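Local coordinates for uncharacterized protein (Bordetella bronchiseptica, PDB 4XG0) that probably acts as a kinase for acid sugars in a catabolic pathway, being a member of the DUF1537 family, at residues A86-V91 with R116-A121; H79-A84 with Y108-S113; E341-L346 with S364-A369. One frame throughout, in Å; residues are numbered along the deposited sequence.

Contact 1: residues A86-V91 with R116-A121; sequences ADAAAV and RGAFKA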
loop_
_atom_site.group_PDB
_atom_site.type_symbol
_atom_site.label_atom_id
_atom_site.label_comp_id
_atom_site.label_asym_id
_atom_site.label_seq_id
_atom_site.Cartn_x
_atom_site.Cartn_y
_atom_site.Cartn_z
ATOM N N ALA A 86 26.629 -10.246 18.738
ATOM C CA ALA A 86 27.636 -9.926 17.743
ATOM C C ALA A 86 27.527 -10.850 16.529
ATOM O O ALA A 86 27.885 -10.464 15.424
ATOM C CB ALA A 86 29.033 -9.995 18.349
ATOM N N ASP A 87 27.056 -12.074 16.738
ATOM C CA ASP A 87 26.917 -13.013 15.630
ATOM C C ASP A 87 25.688 -12.642 14.812
ATOM O O ASP A 87 25.708 -12.715 13.589
ATOM C CB ASP A 87 26.765 -14.442 16.140
ATOM C CG ASP A 87 27.981 -14.906 16.893
ATOM O OD1 ASP A 87 29.086 -14.497 16.502
ATOM O OD2 ASP A 87 27.821 -15.648 17.878
ATOM N N ALA A 88 24.629 -12.264 15.513
ATOM C CA ALA A 88 23.380 -11.850 14.879
ATOM C C ALA A 88 23.627 -10.591 14.054
ATOM O O ALA A 88 23.199 -10.494 12.906
ATOM C CB ALA A 88 22.330 -11.582 15.956
ATOM N N ALA A 89 24.303 -9.619 14.657
ATOM C CA ALA A 89 24.655 -8.377 13.984
ATOM C C ALA A 89 25.450 -8.683 12.736
ATOM O O ALA A 89 25.209 -8.098 11.673
ATOM C CB ALA A 89 25.449 -7.480 14.902
ATOM N N ALA A 90 26.390 -9.617 12.854
ATOM C CA ALA A 90 27.248 -9.969 11.733
ATOM C C ALA A 90 26.448 -10.399 10.498
ATOM O O ALA A 90 26.656 -9.884 9.398
ATOM C CB ALA A 90 28.212 -11.073 12.136
ATOM N N VAL A 91 25.575 -11.377 10.675
ATOM C CA VAL A 91 24.806 -11.896 9.546
ATOM C C VAL A 91 23.922 -10.798 8.946
ATOM O O VAL A 91 23.816 -10.680 7.725
ATOM C CB VAL A 91 23.984 -13.143 9.944
ATOM C CG1 VAL A 91 23.047 -12.842 11.109
ATOM C CG2 VAL A 91 23.183 -13.663 8.739
ATOM N N ARG A 116 11.543 -10.826 20.562
ATOM C CA ARG A 116 12.522 -11.857 20.846
ATOM C C ARG A 116 13.625 -11.754 19.817
ATOM O O ARG A 116 13.359 -11.614 18.613
ATOM C CB ARG A 116 11.911 -13.256 20.845
ATOM C CG ARG A 116 10.938 -13.502 21.981
ATOM C CD ARG A 116 10.133 -14.771 21.778
ATOM N NE ARG A 116 9.233 -14.675 20.631
ATOM C CZ ARG A 116 8.515 -15.685 20.135
ATOM N NH1 ARG A 116 8.595 -16.897 20.678
ATOM N NH2 ARG A 116 7.716 -15.493 19.087
ATOM N N GLY A 117 14.860 -11.784 20.295
ATOM C CA GLY A 117 16.031 -11.696 19.453
ATOM C C GLY A 117 17.063 -10.718 19.986
ATOM O O GLY A 117 16.866 -10.116 21.040
ATOM N N ALA A 118 18.167 -10.578 19.248
ATOM C CA ALA A 118 19.173 -9.550 19.500
ATOM C C ALA A 118 18.691 -8.225 18.920
ATOM O O ALA A 118 19.254 -7.693 17.950
ATOM C CB ALA A 118 20.508 -9.949 18.882
ATOM N N PHE A 119 17.649 -7.693 19.544
ATOM C CA PHE A 119 16.810 -6.688 18.934
ATOM C C PHE A 119 17.582 -5.435 18.547
ATOM O O PHE A 119 17.566 -5.031 17.367
ATOM C CB PHE A 119 15.662 -6.362 19.889
ATOM C CG PHE A 119 14.468 -5.772 19.241
ATOM C CD1 PHE A 119 13.586 -6.563 18.532
ATOM C CD2 PHE A 119 14.181 -4.422 19.379
ATOM C CE1 PHE A 119 12.457 -5.986 17.953
ATOM C CE2 PHE A 119 13.073 -3.863 18.796
ATOM C CZ PHE A 119 12.218 -4.636 18.104
ATOM N N LYS A 120 18.274 -4.832 19.525
ATOM C CA LYS A 120 18.998 -3.607 19.269
ATOM C C LYS A 120 20.184 -3.873 18.382
ATOM O O LYS A 120 20.488 -3.072 17.518
ATOM C CB LYS A 120 19.493 -2.958 20.594
ATOM C CG LYS A 120 20.237 -1.659 20.361
ATOM C CD LYS A 120 20.840 -1.122 21.734
ATOM C CE LYS A 120 21.887 -0.047 21.529
ATOM N NZ LYS A 120 21.348 1.146 20.825
ATOM N N ALA A 121 20.850 -4.999 18.584
ATOM C CA ALA A 121 22.096 -5.264 17.869
ATOM C C ALA A 121 21.824 -5.317 16.362
ATOM O O ALA A 121 22.552 -4.728 15.569
ATOM C CB ALA A 121 22.744 -6.574 18.363
#
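Ala88 and Ala118 meet methyl to methyl, each CA-CB bond aimed at the other segment, with the two CB atoms 3.8 Å apart. One residue on along helix 85-101, Ala89 sets its CB beside the methyl of Ala121, though this pair is looser at 4.5 Å between CB atoms. Ala89 CB lies a little nearer the Ala121 carbonyl, 4.1 Å from its O. The apolar part of the contact is thus alanine against alanine, and such short side chains let the backbones come close: the CA atoms of Ala89 and Ala121 are 5.6 Å apart. Helix 85-101 is the connection of a beta-alpha-beta crossover from strand 73-77 to strand 106-110, and helix 119-130 is the next helix along the chain, so the contact joins two successive helices that pack beside the parallel sheet of the sugar-binding domain. Further along, Ala88 also touches Glu122 and Ala89 touches Ala125.

Of hydrogen bonds there are none between the segments; the backbone bonds here stay local. Ala118 is the N-cap of helix 119-130 and the centre of an inverse gamma turn, closed by a weak bond from Phe119 N to Gly117 O of 3.0 Å. Gly117 has a phi of 134°, where a CB would jam against the carbonyl of Arg116. Among charged groups, Arg116 NH1 makes a salt bridge with Asp169.

Contact 2: residues H79-A84 with Y108-S113; sequences HSRPLA and YKKVDS. With CIT (citric acid), chain B.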
loop_
_atom_site.group_PDB
_atom_site.type_symbol
_atom_site.label_atom_id
_atom_site.label_comp_id
_atom_site.label_asym_id
_atom_site.label_seq_id
_atom_site.Cartn_x
_atom_site.Cartn_y
_atom_site.Cartn_z
ATOM N N HIS A 79 18.217 -16.431 9.983
ATOM C CA HIS A 79 18.190 -17.430 11.077
ATOM C C HIS A 79 18.925 -16.961 12.324
ATOM O O HIS A 79 19.699 -17.729 12.905
ATOM C CB HIS A 79 18.821 -18.762 10.660
ATOM C CG HIS A 79 18.779 -19.034 9.191
ATOM N ND1 HIS A 79 17.874 -19.910 8.623
ATOM C CD2 HIS A 79 19.557 -18.589 8.178
ATOM C CE1 HIS A 79 18.089 -19.975 7.324
ATOM N NE2 HIS A 79 19.106 -19.186 7.023
ATOM N N SER A 80 18.663 -15.733 12.757
ATOM C CA SER A 80 19.488 -15.108 13.793
ATOM C C SER A 80 18.801 -14.883 15.141
ATOM O O SER A 80 19.446 -14.386 16.077
ATOM C CB SER A 80 19.993 -13.769 13.273
ATOM O OG SER A 80 18.899 -12.933 12.943
ATOM N N ARG A 81 17.533 -15.270 15.277
ATOM C CA ARG A 81 16.771 -14.971 16.503
ATOM C C ARG A 81 17.387 -15.582 17.786
ATOM O O ARG A 81 17.452 -14.917 18.833
ATOM C CB ARG A 81 15.320 -15.423 16.349
ATOM C CG ARG A 81 14.403 -14.936 17.464
ATOM C CD ARG A 81 12.969 -15.301 17.177
ATOM N NE ARG A 81 12.403 -14.478 16.109
ATOM C CZ ARG A 81 11.126 -14.475 15.758
ATOM N NH1 ARG A 81 10.718 -13.687 14.773
ATOM N NH2 ARG A 81 10.244 -15.249 16.380
ATOM N N PRO A 82 17.860 -16.840 17.713
ATOM C CA PRO A 82 18.490 -17.416 18.913
ATOM C C PRO A 82 20.001 -17.192 19.015
ATOM O O PRO A 82 20.629 -17.779 19.904
ATOM C CB PRO A 82 18.210 -18.908 18.761
ATOM C CG PRO A 82 18.226 -19.127 17.276
ATOM C CD PRO A 82 17.681 -17.852 16.654
ATOM N N LEU A 83 20.581 -16.365 18.151
ATOM C CA LEU A 83 22.030 -16.139 18.185
ATOM C C LEU A 83 22.425 -15.078 19.197
ATOM O O LEU A 83 21.594 -14.304 19.648
ATOM C CB LEU A 83 22.552 -15.708 16.819
ATOM C CG LEU A 83 22.476 -16.768 15.713
ATOM C CD1 LEU A 83 23.182 -16.277 14.452
ATOM C CD2 LEU A 83 23.059 -18.100 16.180
ATOM N N ALA A 84 23.715 -15.027 19.521
ATOM C CA ALA A 84 24.241 -13.975 20.373
ATOM C C ALA A 84 24.420 -12.699 19.563
ATOM O O ALA A 84 24.600 -12.741 18.345
ATOM C CB ALA A 84 25.562 -14.404 20.992
ATOM N N TYR A 108 12.965 -3.352 4.366
ATOM C CA TYR A 108 12.056 -3.651 5.474
ATOM C C TYR A 108 12.724 -4.713 6.335
ATOM O O TYR A 108 13.104 -5.781 5.848
ATOM C CB TYR A 108 10.720 -4.140 4.917
ATOM C CG TYR A 108 9.697 -4.828 5.818
ATOM C CD1 TYR A 108 9.606 -4.616 7.180
ATOM C CD2 TYR A 108 8.778 -5.700 5.233
ATOM C CE1 TYR A 108 8.603 -5.277 7.950
ATOM C CE2 TYR A 108 7.825 -6.338 5.971
ATOM C CZ TYR A 108 7.741 -6.123 7.327
ATOM O OH TYR A 108 6.743 -6.792 8.011
ATOM N N LYS A 109 12.910 -4.410 7.616
ATOM C CA LYS A 109 13.435 -5.401 8.534
ATOM C C LYS A 109 12.300 -6.026 9.343
ATOM O O LYS A 109 11.578 -5.333 10.066
ATOM C CB LYS A 109 14.457 -4.793 9.517
ATOM C CG LYS A 109 15.146 -5.835 10.323
ATOM C CD LYS A 109 16.198 -5.252 11.282
ATOM C CE LYS A 109 17.136 -6.339 11.868
ATOM N NZ LYS A 109 16.475 -7.241 12.856
ATOM N N LYS A 110 12.121 -7.333 9.178
ATOM C CA LYS A 110 11.025 -8.087 9.769
ATOM C C LYS A 110 11.500 -8.791 11.033
ATOM O O LYS A 110 12.425 -9.622 11.001
ATOM C CB LYS A 110 10.437 -9.107 8.766
ATOM C CG LYS A 110 9.669 -10.292 9.389
ATOM C CD LYS A 110 8.348 -9.835 10.059
ATOM C CE LYS A 110 7.543 -11.024 10.568
ATOM N NZ LYS A 110 8.184 -11.693 11.702
ATOM N N VAL A 111 10.876 -8.396 12.149
ATOM C CA VAL A 111 11.195 -8.901 13.471
ATOM C C VAL A 111 9.974 -9.550 14.142
ATOM O O VAL A 111 8.864 -9.511 13.609
ATOM C CB VAL A 111 11.751 -7.758 14.368
ATOM C CG1 VAL A 111 13.058 -7.219 13.789
ATOM C CG2 VAL A 111 10.745 -6.654 14.468
ATOM N N ASP A 112 10.218 -10.226 15.270
ATOM C CA ASP A 112 9.157 -10.743 16.126
ATOM C C ASP A 112 8.340 -9.559 16.637
ATOM O O ASP A 112 8.907 -8.538 17.093
ATOM C CB ASP A 112 9.805 -11.501 17.314
ATOM C CG ASP A 112 8.790 -12.201 18.247
ATOM O OD1 ASP A 112 7.808 -12.834 17.778
ATOM O OD2 ASP A 112 9.048 -12.168 19.495
ATOM N N SER A 113 7.025 -9.716 16.601
ATOM C CA SER A 113 6.129 -8.745 17.229
ATOM C C SER A 113 6.403 -8.633 18.704
ATOM O O SER A 113 6.146 -7.579 19.277
ATOM C CB SER A 113 4.651 -9.089 17.036
ATOM O OG SER A 113 4.321 -10.326 17.611
HETATM C C1 CIT B . 4.925 -12.782 15.519
HETATM O O1 CIT B . 5.634 -11.870 15.021
HETATM O O2 CIT B . 4.245 -12.602 16.556
HETATM C C2 CIT B . 4.830 -14.142 14.868
HETATM C C3 CIT B . 6.210 -14.776 14.781
HETATM O O7 CIT B . 6.851 -14.891 16.089
HETATM C C4 CIT B . 6.026 -16.180 14.233
HETATM C C5 CIT B . 7.371 -16.855 14.155
HETATM O O3 CIT B . 8.310 -16.245 13.589
HETATM O O4 CIT B . 7.512 -18.031 14.606
HETATM C C6 CIT B . 7.079 -13.921 13.884
HETATM O O5 CIT B . 8.158 -13.429 14.344
HETATM O O6 CIT B . 6.712 -13.683 12.694
#
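Citrate O5 is gripped by both segments: Arg81 NH1 gives it a short, nearly straight bond of 2.6 Å (N-H...O 167°), and Lys110 NZ a weaker one. Lys110 spends the same ammonium on two more acceptors, citrate O6 at 2.7 Å and its neighbour's carbonyl, Val111 O, at 3.0 Å, the latter approached from well above the carbonyl plane. O5 lies near the edge of the Arg81 guanidinium, whereas Asp112 comes over one face of that group, its CB 3.5 Å from NH1. The Asp112 carboxylate is turned 41° from the guanidinium plane; the pairing of Arg81 NH2 with Asp112 OD1 is a long salt bridge of 3.7 Å, an attraction of charges with no N-H pointing at the oxygen.

Segment 79-84 is the loop after strand 73-77, and 108-113 runs from the last residues of strand 106-110 into the loop beyond; the site thus lies at the C-terminal ends of the strands, where parallel alpha/beta folds commonly bind ligands. Citrate probably came from the crystallisation liquor; its place here is consistent with a site for the carboxylate of an acid sugar. A bend at chi3 (-73°) in the otherwise extended Arg81 chain brings its guanidinium to the citrate, and NE is held by a salt bridge to Asp33.

Asp112 OD1 accepts the citrate hydroxyl O7 at 2.8 Å, while OD2 is taken by Thr114 and Arg116. Ser113 holds the terminal carboxylate twice, through its backbone N to O1 and through OG to O2 at 2.5 Å, one group on each oxygen.

Contact 3: residues E341-L346 with S364-A369; sequences ELAARL and SAVLAA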
loop_
_atom_site.group_PDB
_atom_site.type_symbol
_atom_site.label_atom_id
_atom_site.label_comp_id
_atom_site.label_asym_id
_atom_site.label_seq_id
_atom_site.Cartn_x
_atom_site.Cartn_y
_atom_site.Cartn_z
ATOM N N GLU A 341 -17.772 7.548 -23.436
ATOM C CA GLU A 341 -16.934 8.109 -24.494
ATOM C C GLU A 341 -16.000 9.175 -23.934
ATOM O O GLU A 341 -14.811 9.201 -24.284
ATOM C CB GLU A 341 -17.782 8.689 -25.617
ATOM C CG GLU A 341 -18.419 7.620 -26.486
ATOM C CD GLU A 341 -17.966 7.692 -27.940
ATOM O OE1 GLU A 341 -18.445 8.595 -28.667
ATOM O OE2 GLU A 341 -17.137 6.846 -28.358
ATOM N N LEU A 342 -16.525 10.062 -23.079
ATOM C CA LEU A 342 -15.674 11.119 -22.491
ATOM C C LEU A 342 -14.565 10.545 -21.567
ATOM O O LEU A 342 -13.399 10.969 -21.627
ATOM C CB LEU A 342 -16.546 12.131 -21.734
ATOM C CG LEU A 342 -17.554 12.882 -22.637
ATOM C CD1 LEU A 342 -18.460 13.803 -21.844
ATOM C CD2 LEU A 342 -16.841 13.676 -23.729
ATOM N N ALA A 343 -14.926 9.579 -20.732
ATOM C CA ALA A 343 -13.944 8.929 -19.876
ATOM C C ALA A 343 -12.811 8.397 -20.737
ATOM O O ALA A 343 -11.635 8.548 -20.391
ATOM C CB ALA A 343 -14.572 7.804 -19.081
ATOM N N ALA A 344 -13.158 7.777 -21.860
ATOM C CA ALA A 344 -12.124 7.189 -22.737
ATOM C C ALA A 344 -11.256 8.263 -23.333
ATOM O O ALA A 344 -10.023 8.108 -23.428
ATOM C CB ALA A 344 -12.758 6.355 -23.848
ATOM N N ARG A 345 -11.874 9.353 -23.777
ATOM C CA ARG A 345 -11.089 10.453 -24.317
ATOM C C ARG A 345 -10.060 10.947 -23.296
ATOM O O ARG A 345 -8.897 11.236 -23.636
ATOM C CB ARG A 345 -11.982 11.582 -24.797
ATOM C CG ARG A 345 -12.586 11.360 -26.173
ATOM C CD ARG A 345 -13.689 12.362 -26.519
ATOM N NE ARG A 345 -13.295 13.760 -26.334
ATOM C CZ ARG A 345 -14.134 14.789 -26.437
ATOM N NH1 ARG A 345 -15.387 14.569 -26.731
ATOM N NH2 ARG A 345 -13.714 16.039 -26.250
ATOM N N LEU A 346 -10.484 11.045 -22.047
ATOM C CA LEU A 346 -9.610 11.537 -20.972
ATOM C C LEU A 346 -8.440 10.603 -20.641
ATOM O O LEU A 346 -7.289 11.033 -20.468
ATOM C CB LEU A 346 -10.449 11.745 -19.721
ATOM C CG LEU A 346 -9.693 12.429 -18.594
ATOM C CD1 LEU A 346 -8.952 13.616 -19.077
ATOM C CD2 LEU A 346 -10.708 12.864 -17.566
ATOM N N SER A 364 -19.968 -0.984 -19.150
ATOM C CA SER A 364 -20.080 -1.408 -20.549
ATOM C C SER A 364 -19.729 -0.267 -21.491
ATOM O O SER A 364 -19.024 -0.460 -22.476
ATOM C CB SER A 364 -21.489 -1.907 -20.819
ATOM O OG SER A 364 -21.716 -3.109 -20.109
ATOM N N ALA A 365 -20.217 0.930 -21.172
ATOM C CA ALA A 365 -19.955 2.110 -21.982
ATOM C C ALA A 365 -18.482 2.482 -21.998
ATOM O O ALA A 365 -17.955 2.883 -23.036
ATOM C CB ALA A 365 -20.767 3.280 -21.479
ATOM N N VAL A 366 -17.822 2.372 -20.848
ATOM C CA VAL A 366 -16.409 2.721 -20.770
ATOM C C VAL A 366 -15.549 1.719 -21.555
ATOM O O VAL A 366 -14.697 2.093 -22.362
ATOM C CB VAL A 366 -15.912 2.790 -19.307
ATOM C CG1 VAL A 366 -14.398 2.891 -19.298
ATOM C CG2 VAL A 366 -16.527 3.959 -18.595
ATOM N N LEU A 367 -15.822 0.441 -21.383
ATOM C CA LEU A 367 -15.086 -0.551 -22.124
ATOM C C LEU A 367 -15.359 -0.452 -23.614
ATOM O O LEU A 367 -14.451 -0.616 -24.448
ATOM C CB LEU A 367 -15.356 -1.955 -21.595
ATOM C CG LEU A 367 -14.334 -2.387 -20.515
ATOM C CD1 LEU A 367 -14.526 -1.619 -19.224
ATOM C CD2 LEU A 367 -14.439 -3.881 -20.264
ATOM N N ALA A 368 -16.592 -0.116 -23.961
ATOM C CA ALA A 368 -16.938 -0.108 -25.372
ATOM C C ALA A 368 -16.201 1.050 -26.021
ATOM O O ALA A 368 -15.662 0.909 -27.131
ATOM C CB ALA A 368 -18.422 0.027 -25.568
ATOM N N ALA A 369 -16.158 2.182 -25.321
ATOM C CA ALA A 369 -15.515 3.394 -25.853
ATOM C C ALA A 369 -14.028 3.228 -26.014
ATOM O O ALA A 369 -13.425 3.812 -26.904
ATOM C CB ALA A 369 -15.794 4.573 -25.000
#
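Ala369 is the tight point: its CB sits 3.7 Å from Ala344 CB and equally 3.7 Å from the CA of Glu341. The methyl therefore rests against both the backbone and a side chain of helix 334-349, and the CA atoms of Glu341 and Ala369 come within 5.1 Å. On the other side of the interface the fit slackens. There Val366 reaches over with CG2, its CG1 being anti to the backbone N (chi1 169°), and stops 4.3 Å from Ala343 CB. Both residues are buried, and Ala343 also meets Leu260 and Val262 of strand 259-263.

The two helix segments cross at -49°, their axes 8.1 Å apart at closest approach, a short separation that alanines at the crossing allow. In the nucleotide-binding domain, helix 334-349 leads into strand 354-358, which is followed by helix 360-369, whose first turn holds the glycines of a Rossmann-type GxGxxA pattern, Ala365 being its last residue; the pattern is consistent with nucleotide binding but does not establish it.

Toward solvent, Glu341 starts with its CB directed away from helix 360-369, yet the chain bends back and brings OE2 to 4.3 Å from Ala369 CB, a loose approach where Glu341 also touches a crystal neighbour.

From the N terminus, the sugar-binding domain comes first. Its segments alternate along the chain, 79-84, 86-91, 108-113, 116-121, so contacts 1 and 2 cross rather than nest. Contact 2 closes a loop holding all of helix 85-101 and the start of strand 106-110, joining the loop after strand 73-77 to that strand's end and the loop beyond. Contact 1 encloses the rest of helix 85-101 and the whole strand, joining helices. Their centres lie about 7 Å apart, and Ser80 CB packs on Val91 CG1. Contact 3 follows in series, closing a shorter loop around strand 354-358; both its segments lie in the nucleotide-binding domain, its centre about 56 Å from that of contact 1, on the opposite side of the chain's centre.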